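Putative immunoglobulin-blocking virulence protein (Mycoplasma mycoides subsp. capri, PDB 7ADK) probably captures host immunoglobulins and interferes with their action, as a virulence factor of this mycoplasma. Local coordinates at residues E336-T339 against V340-R343; R346-S349 against E350-F354; Y710-S713 against L714-G718. One frame throughout, in Å; residues are numbered along the deposited sequence.

Contact 1 of 3, residues E336-T339 against V340-R343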
ATOM      1  N   GLU A 336      22.742  -9.707 -39.610  1.00 88.79           N
ATOM      2  CA  GLU A 336      24.025 -10.365 -39.324  1.00 88.79           C
ATOM      3  C   GLU A 336      24.946  -9.572 -38.367  1.00 88.79           C
ATOM      4  O   GLU A 336      25.928 -10.118 -37.879  1.00 88.79           O
ATOM      5  CB  GLU A 336      24.768 -10.665 -40.636  1.00 88.79           C
ATOM      6  CG  GLU A 336      24.023 -11.628 -41.575  1.00 88.79           C
ATOM      7  CD  GLU A 336      23.221 -10.936 -42.687  1.00 88.79           C
ATOM      8  OE1 GLU A 336      22.560  -9.906 -42.449  1.00 88.79           O
ATOM      9  OE2 GLU A 336      23.211 -11.452 -43.818  1.00 88.79           O
ATOM     10  N   TYR A 337      24.627  -8.309 -38.083  1.00 83.76           N
ATOM     11  CA  TYR A 337      25.388  -7.375 -37.248  1.00 83.76           C
ATOM     12  C   TYR A 337      24.579  -6.843 -36.047  1.00 83.76           C
ATOM     13  O   TYR A 337      25.083  -6.031 -35.273  1.00 83.76           O
ATOM     14  CB  TYR A 337      25.936  -6.242 -38.133  1.00 83.76           C
ATOM     15  CG  TYR A 337      26.842  -6.743 -39.238  1.00 83.76           C
ATOM     16  CD1 TYR A 337      26.312  -7.068 -40.496  1.00 83.76           C
ATOM     17  CD2 TYR A 337      28.204  -6.960 -38.979  1.00 83.76           C
ATOM     18  CE1 TYR A 337      27.126  -7.657 -41.478  1.00 83.76           C
ATOM     19  CE2 TYR A 337      29.032  -7.512 -39.972  1.00 83.76           C
ATOM     20  CZ  TYR A 337      28.486  -7.892 -41.211  1.00 83.76           C
ATOM     21  OH  TYR A 337      29.261  -8.515 -42.137  1.00 83.76           O
ATOM     22  N   ASN A 338      23.344  -7.314 -35.844  1.00 71.47           N
ATOM     23  CA  ASN A 338      22.584  -7.090 -34.615  1.00 71.47           C
ATOM     24  C   ASN A 338      23.189  -7.903 -33.448  1.00 71.47           C
ATOM     25  O   ASN A 338      23.343  -9.120 -33.527  1.00 71.47           O
ATOM     26  CB  ASN A 338      21.096  -7.409 -34.873  1.00 71.47           C
ATOM     27  CG  ASN A 338      20.173  -7.050 -33.718  1.00 71.47           C
ATOM     28  OD1 ASN A 338      20.421  -7.344 -32.566  1.00 71.47           O
ATOM     29  ND2 ASN A 338      19.070  -6.399 -33.969  1.00 71.47           N
ATOM     30  N   THR A 339      23.525  -7.235 -32.351  1.00 69.80           N
ATOM     31  CA  THR A 339      24.121  -7.845 -31.153  1.00 69.80           C
ATOM     32  C   THR A 339      23.089  -8.460 -30.198  1.00 69.80           C
ATOM     33  O   THR A 339      23.390  -9.441 -29.524  1.00 69.80           O
ATOM     34  CB  THR A 339      24.947  -6.798 -30.397  1.00 69.80           C
ATOM     35  OG1 THR A 339      24.128  -5.715 -30.041  1.00 69.80           O
ATOM     36  CG2 THR A 339      26.093  -6.233 -31.221  1.00 69.80           C
ATOM     37  N   VAL A 340      21.862  -7.932 -30.148  1.00 66.44           N
ATOM     38  CA  VAL A 340      20.822  -8.342 -29.202  1.00 66.44           C
ATOM     39  C   VAL A 340      20.163  -9.628 -29.666  1.00 66.44           C
ATOM     40  O   VAL A 340      20.163 -10.621 -28.947  1.00 66.44           O
ATOM     41  CB  VAL A 340      19.797  -7.220 -28.981  1.00 66.44           C
ATOM     42  CG1 VAL A 340      18.737  -7.606 -27.957  1.00 66.44           C
ATOM     43  CG2 VAL A 340      20.473  -5.943 -28.508  1.00 66.44           C
ATOM     44  N   THR A 341      19.640  -9.671 -30.892  1.00 67.98           N
ATOM     45  CA  THR A 341      18.927 -10.859 -31.390  1.00 67.98           C
ATOM     46  C   THR A 341      19.844 -12.039 -31.633  1.00 67.98           C
ATOM     47  O   THR A 341      19.444 -13.168 -31.404  1.00 67.98           O
ATOM     48  CB  THR A 341      18.104 -10.587 -32.655  1.00 67.98           C
ATOM     49  OG1 THR A 341      18.895 -10.150 -33.731  1.00 67.98           O
ATOM     50  CG2 THR A 341      17.033  -9.543 -32.414  1.00 67.98           C
ATOM     51  N   SER A 342      21.085 -11.824 -32.064  1.00 70.78           N
ATOM     52  CA  SER A 342      22.051 -12.917 -32.251  1.00 70.78           C
ATOM     53  C   SER A 342      22.429 -13.578 -30.927  1.00 70.78           C
ATOM     54  O   SER A 342      22.519 -14.803 -30.868  1.00 70.78           O
ATOM     55  CB  SER A 342      23.298 -12.423 -32.982  1.00 70.78           C
ATOM     56  OG  SER A 342      23.913 -11.395 -32.251  1.00 70.78           O
ATOM     57  N   ARG A 343      22.572 -12.804 -29.844  1.00 67.79           N
ATOM     58  CA  ARG A 343      22.726 -13.325 -28.480  1.00 67.79           C
ATOM     59  C   ARG A 343      21.484 -14.082 -28.023  1.00 67.79           C
ATOM     60  O   ARG A 343      21.611 -15.230 -27.621  1.00 67.79           O
ATOM     61  CB  ARG A 343      23.069 -12.186 -27.514  1.00 67.79           C
ATOM     62  CG  ARG A 343      23.468 -12.662 -26.100  1.00 67.79           C
ATOM     63  CD  ARG A 343      22.836 -11.828 -24.985  1.00 67.79           C
ATOM     64  NE  ARG A 343      23.142 -10.403 -25.137  1.00 67.79           N
ATOM     65  CZ  ARG A 343      22.319  -9.384 -24.999  1.00 67.79           C
ATOM     66  NH1 ARG A 343      21.128  -9.509 -24.511  1.00 67.79           N
ATOM     67  NH2 ARG A 343      22.689  -8.203 -25.367  1.00 67.79           N
TER
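Between Asn338 and Thr341 the chain passes from an extended backbone (psi 125° at Asn338) into the first turn of helix 339-351, which turns the N-H groups of Val340 and Thr341 back toward the Asn338 side chain. This is a classic asparagine N-cap, sitting where the loop after strand 326-332 gives way to the helix. The side chain reaches its place because Asn338 CG lies across the CA-CB bond from its own backbone N (chi1 -173°), carrying the amide forward to the open end of the turn. OD1 does the capping. Its stronger bond comes from Thr341 N, at 3.0 Å from Asn338 OD1 and nearly straight, with 165° at the hydrogen; the donor comes in from above the amide's carbonyl plane, not on a lone pair. Val340 N also points at Asn338 OD1 from 2.9 Å, but that bond is bent and weak. One oxygen thus serves two amides that the helix itself cannot satisfy.

Around this cap the side chains of Asn338 and Thr341 cross at about a right angle, with Thr341 OG1 3.4 Å from Asn338 CG. The i to i+4 bond that opens the helix is poor: Arg343 N reaches Thr339 O only at 3.5 Å, a long, weak bond, and Arg343 CB rests 3.4 Å from that same Thr339 O. The far end of Arg343 works elsewhere, its NE bonded to Asn169 OD1, while Thr339 turns its side chain onto His170. The backbone carbonyl of the capping residue is held as well: buried Ser342, whose hydroxyl also hydrogen-bonds Thr171 OG1, donates from OG to Asn338 O at 2.7 Å, in the carbonyl plane.

Contact 2 of 3, residues R346-S349 against E350-F354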
ATOM      1  N   ARG A 346      21.238 -17.437 -29.984  1.00 71.44           N
ATOM      2  CA  ARG A 346      22.246 -18.357 -29.460  1.00 71.44           C
ATOM      3  C   ARG A 346      21.827 -18.905 -28.105  1.00 71.44           C
ATOM      4  O   ARG A 346      21.860 -20.113 -27.926  1.00 71.44           O
ATOM      5  CB  ARG A 346      23.600 -17.638 -29.464  1.00 71.44           C
ATOM      6  CG  ARG A 346      24.820 -18.532 -29.184  1.00 71.44           C
ATOM      7  CD  ARG A 346      25.016 -18.956 -27.726  1.00 71.44           C
ATOM      8  NE  ARG A 346      24.942 -17.808 -26.814  1.00 71.44           N
ATOM      9  CZ  ARG A 346      25.843 -16.884 -26.624  1.00 71.44           C
ATOM     10  NH1 ARG A 346      27.039 -16.919 -27.115  1.00 71.44           N
ATOM     11  NH2 ARG A 346      25.532 -15.873 -25.896  1.00 71.44           N
ATOM     12  N   ASP A 347      21.328 -18.071 -27.199  1.00 70.06           N
ATOM     13  CA  ASP A 347      20.876 -18.533 -25.883  1.00 70.06           C
ATOM     14  C   ASP A 347      19.627 -19.438 -25.925  1.00 70.06           C
ATOM     15  O   ASP A 347      19.630 -20.514 -25.326  1.00 70.06           O
ATOM     16  CB  ASP A 347      20.701 -17.354 -24.899  1.00 70.06           C
ATOM     17  CG  ASP A 347      21.989 -16.653 -24.421  1.00 70.06           C
ATOM     18  OD1 ASP A 347      23.029 -16.722 -25.100  1.00 70.06           O
ATOM     19  OD2 ASP A 347      21.989 -16.047 -23.324  1.00 70.06           O
ATOM     20  N   ASN A 348      18.571 -19.084 -26.658  1.00 67.89           N
ATOM     21  CA  ASN A 348      17.371 -19.920 -26.784  1.00 67.89           C
ATOM     22  C   ASN A 348      17.615 -21.253 -27.507  1.00 67.89           C
ATOM     23  O   ASN A 348      16.926 -22.236 -27.239  1.00 67.89           O
ATOM     24  CB  ASN A 348      16.258 -19.126 -27.474  1.00 67.89           C
ATOM     25  CG  ASN A 348      15.645 -18.038 -26.618  1.00 67.89           C
ATOM     26  OD1 ASN A 348      15.304 -18.212 -25.465  1.00 67.89           O
ATOM     27  ND2 ASN A 348      15.465 -16.872 -27.155  1.00 67.89           N
ATOM     28  N   SER A 349      18.589 -21.304 -28.410  1.00 70.52           N
ATOM     29  CA  SER A 349      18.881 -22.483 -29.234  1.00 70.52           C
ATOM     30  C   SER A 349      19.898 -23.453 -28.634  1.00 70.52           C
ATOM     31  O   SER A 349      19.954 -24.596 -29.087  1.00 70.52           O
ATOM     32  CB  SER A 349      19.301 -22.062 -30.635  1.00 70.52           C
ATOM     33  OG  SER A 349      20.495 -21.324 -30.608  1.00 70.52           O
ATOM     34  N   GLU A 350      20.690 -23.043 -27.639  1.00 71.95           N
ATOM     35  CA  GLU A 350      21.723 -23.906 -27.047  1.00 71.95           C
ATOM     36  C   GLU A 350      21.918 -23.817 -25.527  1.00 71.95           C
ATOM     37  O   GLU A 350      22.420 -24.787 -24.961  1.00 71.95           O
ATOM     38  CB  GLU A 350      23.055 -23.715 -27.795  1.00 71.95           C
ATOM     39  CG  GLU A 350      23.999 -22.686 -27.159  1.00 71.95           C
ATOM     40  CD  GLU A 350      25.223 -22.363 -28.024  1.00 71.95           C
ATOM     41  OE1 GLU A 350      25.140 -22.386 -29.271  1.00 71.95           O
ATOM     42  OE2 GLU A 350      26.295 -22.085 -27.436  1.00 71.95           O
ATOM     43  N   TYR A 351      21.553 -22.728 -24.840  1.00 68.27           N
ATOM     44  CA  TYR A 351      21.623 -22.705 -23.370  1.00 68.27           C
ATOM     45  C   TYR A 351      20.376 -23.299 -22.738  1.00 68.27           C
ATOM     46  O   TYR A 351      20.485 -24.051 -21.776  1.00 68.27           O
ATOM     47  CB  TYR A 351      21.905 -21.316 -22.792  1.00 68.27           C
ATOM     48  CG  TYR A 351      23.360 -20.910 -22.851  1.00 68.27           C
ATOM     49  CD1 TYR A 351      24.334 -21.657 -22.165  1.00 68.27           C
ATOM     50  CD2 TYR A 351      23.747 -19.766 -23.555  1.00 68.27           C
ATOM     51  CE1 TYR A 351      25.687 -21.296 -22.229  1.00 68.27           C
ATOM     52  CE2 TYR A 351      25.096 -19.406 -23.642  1.00 68.27           C
ATOM     53  CZ  TYR A 351      26.066 -20.183 -22.994  1.00 68.27           C
ATOM     54  OH  TYR A 351      27.369 -19.852 -23.120  1.00 68.27           O
ATOM     55  N   ARG A 352      19.193 -23.027 -23.280  1.00 65.80           N
ATOM     56  CA  ARG A 352      17.941 -23.576 -22.744  1.00 65.80           C
ATOM     57  C   ARG A 352      17.878 -25.093 -22.894  1.00 65.80           C
ATOM     58  O   ARG A 352      18.172 -25.630 -23.957  1.00 65.80           O
ATOM     59  CB  ARG A 352      16.733 -22.905 -23.400  1.00 65.80           C
ATOM     60  CG  ARG A 352      16.767 -21.412 -23.129  1.00 65.80           C
ATOM     61  CD  ARG A 352      15.530 -20.690 -23.631  1.00 65.80           C
ATOM     62  NE  ARG A 352      14.401 -20.833 -22.714  1.00 65.80           N
ATOM     63  CZ  ARG A 352      13.546 -19.885 -22.396  1.00 65.80           C
ATOM     64  NH1 ARG A 352      13.436 -18.772 -23.056  1.00 65.80           N
ATOM     65  NH2 ARG A 352      12.797 -20.042 -21.363  1.00 65.80           N
ATOM     66  N   VAL A 353      17.427 -25.791 -21.859  1.00 67.58           N
ATOM     67  CA  VAL A 353      16.789 -27.101 -22.028  1.00 67.58           C
ATOM     68  C   VAL A 353      15.343 -26.849 -22.458  1.00 67.58           C
ATOM     69  O   VAL A 353      14.769 -25.824 -22.095  1.00 67.58           O
ATOM     70  CB  VAL A 353      16.955 -27.970 -20.772  1.00 67.58           C
ATOM     71  CG1 VAL A 353      16.121 -27.529 -19.592  1.00 67.58           C
ATOM     72  CG2 VAL A 353      16.625 -29.424 -21.066  1.00 67.58           C
ATOM     73  N   PHE A 354      14.777 -27.709 -23.305  1.00 69.59           N
ATOM     74  CA  PHE A 354      13.600 -27.366 -24.114  1.00 69.59           C
ATOM     75  C   PHE A 354      13.871 -26.168 -25.051  1.00 69.59           C
ATOM     76  O   PHE A 354      13.151 -25.177 -25.089  1.00 69.59           O
ATOM     77  CB  PHE A 354      12.323 -27.252 -23.269  1.00 69.59           C
ATOM     78  CG  PHE A 354      12.115 -28.383 -22.287  1.00 69.59           C
ATOM     79  CD1 PHE A 354      12.118 -29.717 -22.729  1.00 69.59           C
ATOM     80  CD2 PHE A 354      11.901 -28.106 -20.927  1.00 69.59           C
ATOM     81  CE1 PHE A 354      11.886 -30.768 -21.831  1.00 69.59           C
ATOM     82  CE2 PHE A 354      11.667 -29.154 -20.024  1.00 69.59           C
ATOM     83  CZ  PHE A 354      11.648 -30.484 -20.479  1.00 69.59           C
TER
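With CG opposite the carbonyl carbon in both residues (chi1 -72° and -60°), the side chains of Asn348 and Arg352 run side by side in the same direction, and a bend at chi3 of Arg352 brings its guanidinium level with the amide. The planes come out nearly coplanar, and Arg352 NH1 donates an almost straight bond to Asn348 OD1 at 3.1 Å, which sits at the guanidinium edge. Arg352 NH2 goes on to a salt bridge with Asp532.

On another side of the same turn, Arg346 grips its neighbour Asp347 side-on, NE and NH2 both on OD1 and each at 2.8 Å. That same Asp347 OD1 meets the edge of the Tyr351 ring, 3.5 Å from CD2, while Tyr351 CE2 lies over a face of the Arg346 guanidinium. Asp347 OD2 takes bonds from Tyr167 and Trp527. Glu350 lays its carboxylate against Arg346 CD, with OE2 3.4 Å from that carbon, but its salt bridge is to Lys165.

Asp347 O accepts from both Tyr351 N at 3.0 Å and Arg352 N at 3.3 Å, the i+4 and i+5 pairing of a helix that widens into a pi-type turn as it ends.

Contact 3 of 3, residues Y710-S713 against L714-G718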
ATOM      1  N   TYR A 710      23.599   9.794   4.672  1.00 69.36           N
ATOM      2  CA  TYR A 710      22.976   8.813   3.784  1.00 69.36           C
ATOM      3  C   TYR A 710      21.853   8.007   4.446  1.00 69.36           C
ATOM      4  O   TYR A 710      21.157   7.279   3.751  1.00 69.36           O
ATOM      5  CB  TYR A 710      24.067   7.903   3.196  1.00 69.36           C
ATOM      6  CG  TYR A 710      25.190   8.563   2.399  1.00 69.36           C
ATOM      7  CD1 TYR A 710      25.080   9.875   1.901  1.00 69.36           C
ATOM      8  CD2 TYR A 710      26.361   7.831   2.130  1.00 69.36           C
ATOM      9  CE1 TYR A 710      26.134  10.460   1.184  1.00 69.36           C
ATOM     10  CE2 TYR A 710      27.423   8.410   1.411  1.00 69.36           C
ATOM     11  CZ  TYR A 710      27.314   9.736   0.946  1.00 69.36           C
ATOM     12  OH  TYR A 710      28.343  10.323   0.282  1.00 69.36           O
ATOM     13  N   ASN A 711      21.653   8.101   5.765  1.00 67.78           N
ATOM     14  CA  ASN A 711      20.594   7.400   6.486  1.00 67.78           C
ATOM     15  C   ASN A 711      19.589   8.394   7.064  1.00 67.78           C
ATOM     16  O   ASN A 711      19.930   9.134   7.981  1.00 67.78           O
ATOM     17  CB  ASN A 711      21.219   6.537   7.576  1.00 67.78           C
ATOM     18  CG  ASN A 711      20.199   5.736   8.333  1.00 67.78           C
ATOM     19  OD1 ASN A 711      19.812   4.651   7.965  1.00 67.78           O
ATOM     20  ND2 ASN A 711      19.722   6.237   9.428  1.00 67.78           N
ATOM     21  N   GLU A 712      18.340   8.356   6.595  1.00 72.16           N
ATOM     22  CA  GLU A 712      17.281   9.312   6.948  1.00 72.16           C
ATOM     23  C   GLU A 712      17.112   9.492   8.458  1.00 72.16           C
ATOM     24  O   GLU A 712      17.189  10.603   8.978  1.00 72.16           O
ATOM     25  CB  GLU A 712      15.973   8.854   6.276  1.00 72.16           C
ATOM     26  CG  GLU A 712      14.751   9.773   6.476  1.00 72.16           C
ATOM     27  CD  GLU A 712      14.003   9.639   7.820  1.00 72.16           C
ATOM     28  OE1 GLU A 712      13.385  10.638   8.253  1.00 72.16           O
ATOM     29  OE2 GLU A 712      13.979   8.541   8.423  1.00 72.16           O
ATOM     30  N   SER A 713      16.943   8.391   9.184  1.00 72.12           N
ATOM     31  CA  SER A 713      16.539   8.432  10.591  1.00 72.12           C
ATOM     32  C   SER A 713      17.685   8.800  11.542  1.00 72.12           C
ATOM     33  O   SER A 713      17.469   8.948  12.735  1.00 72.12           O
ATOM     34  CB  SER A 713      15.845   7.134  10.983  1.00 72.12           C
ATOM     35  OG  SER A 713      15.025   6.655   9.937  1.00 72.12           O
ATOM     36  N   LEU A 714      18.891   8.977  10.999  1.00 72.30           N
ATOM     37  CA  LEU A 714      20.070   9.568  11.636  1.00 72.30           C
ATOM     38  C   LEU A 714      20.279  11.030  11.194  1.00 72.30           C
ATOM     39  O   LEU A 714      20.645  11.876  12.009  1.00 72.30           O
ATOM     40  CB  LEU A 714      21.306   8.712  11.311  1.00 72.30           C
ATOM     41  CG  LEU A 714      21.427   7.402  12.097  1.00 72.30           C
ATOM     42  CD1 LEU A 714      22.565   6.574  11.529  1.00 72.30           C
ATOM     43  CD2 LEU A 714      21.774   7.638  13.548  1.00 72.30           C
ATOM     44  N   ARG A 715      20.001  11.352   9.931  1.00 71.94           N
ATOM     45  CA  ARG A 715      20.105  12.691   9.338  1.00 71.94           C
ATOM     46  C   ARG A 715      19.291  13.753  10.064  1.00 71.94           C
ATOM     47  O   ARG A 715      19.715  14.908  10.119  1.00 71.94           O
ATOM     48  CB  ARG A 715      19.622  12.613   7.880  1.00 71.94           C
ATOM     49  CG  ARG A 715      20.102  13.780   7.010  1.00 71.94           C
ATOM     50  CD  ARG A 715      19.354  13.813   5.682  1.00 71.94           C
ATOM     51  NE  ARG A 715      19.466  12.552   4.934  1.00 71.94           N
ATOM     52  CZ  ARG A 715      18.506  11.858   4.357  1.00 71.94           C
ATOM     53  NH1 ARG A 715      18.819  10.856   3.610  1.00 71.94           N
ATOM     54  NH2 ARG A 715      17.246  12.124   4.488  1.00 71.94           N
ATOM     55  N   ASN A 716      18.137  13.356  10.609  1.00 74.89           N
ATOM     56  CA  ASN A 716      17.159  14.241  11.255  1.00 74.89           C
ATOM     57  C   ASN A 716      17.668  14.997  12.505  1.00 74.89           C
ATOM     58  O   ASN A 716      17.140  16.064  12.818  1.00 74.89           O
ATOM     59  CB  ASN A 716      15.895  13.422  11.585  1.00 74.89           C
ATOM     60  CG  ASN A 716      15.097  13.013  10.355  1.00 74.89           C
ATOM     61  OD1 ASN A 716      15.340  13.457   9.241  1.00 74.89           O
ATOM     62  ND2 ASN A 716      14.107  12.170  10.522  1.00 74.89           N
ATOM     63  N   SER A 717      18.689  14.494  13.206  1.00 81.60           N
ATOM     64  CA  SER A 717      19.214  15.102  14.439  1.00 81.60           C
ATOM     65  C   SER A 717      20.734  15.013  14.625  1.00 81.60           C
ATOM     66  O   SER A 717      21.292  15.800  15.385  1.00 81.60           O
ATOM     67  CB  SER A 717      18.522  14.478  15.645  1.00 81.60           C
ATOM     68  OG  SER A 717      18.689  13.082  15.643  1.00 81.60           O
ATOM     69  N   GLY A 718      21.442  14.136  13.907  1.00 77.98           N
ATOM     70  CA  GLY A 718      22.908  14.104  13.905  1.00 77.98           C
ATOM     71  C   GLY A 718      23.555  13.625  15.212  1.00 77.98           C
ATOM     72  O   GLY A 718      24.712  13.942  15.469  1.00 77.98           O
TER
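Glu712 and Asn716 are joined side chain to side chain: Asn716 ND2 donates to Glu712 OE1 at 2.8 Å, approaching from above the carboxylate plane, with the amide and carboxylate planes 77° apart. The bend at chi2 of Glu712 (-80°) turns the carboxylate forward along the helix, toward the Asn716 amide. The other oxygen is held too, since Ser713 OG donates to Glu712 OE2 at 2.6 Å.

Asn711 stands at the N-cap position of the short helix 712-715, and its backbone carbonyl takes two donors. Arg715 N reaches Asn711 O at 3.0 Å, nearly along the C=O axis; Leu714 N comes to Asn711 O from above the carbonyl plane at 3.2 Å. A weak bond from Asn716 N to Glu712 O finishes the turn.

Farther out, Glu712 CA lies 3.7 Å from the plane of the Arg715 guanidinium, over one face and off toward its rim. Leu714 sets CD1 against Asn711, 4.2 Å from CB, and both residues pack on Phe679 of strand 676-679. Asn716, at the exposed end, touches Ala260 of the neighbouring lipoprotein chain.

Arginine and glutamate do not pair here, Glu712 OE1 and Arg715 NH2 being 5.6 Å apart. Arg715 NE bonds instead to Glu709 O at the end of the preceding helix, and the carboxylate is held by neutral donors, which would be compatible with its keeping a negative charge near the helix start.

Contacts 1 and 2 mark the two ends of helix 339-351, with centres about 15 Å apart and segments that follow closely in the sequence. Contact 1 comes first along the chain, where the loop after strand 326-332 enters the helix, and contact 2 follows at its finish. Both also meet residues between Lys165 and Thr171, so the helix and the residue just after it, Arg352, tie that loop region to Trp527 and Asp532. Contact 3 comes much later, on helix 712-715 beside strand 676-679 of the parallel sheet; its centre is about 48 and 49 Å from the other two, across the centre of the chain. Of the three, contact 3 is the one touched by the lipoprotein chain.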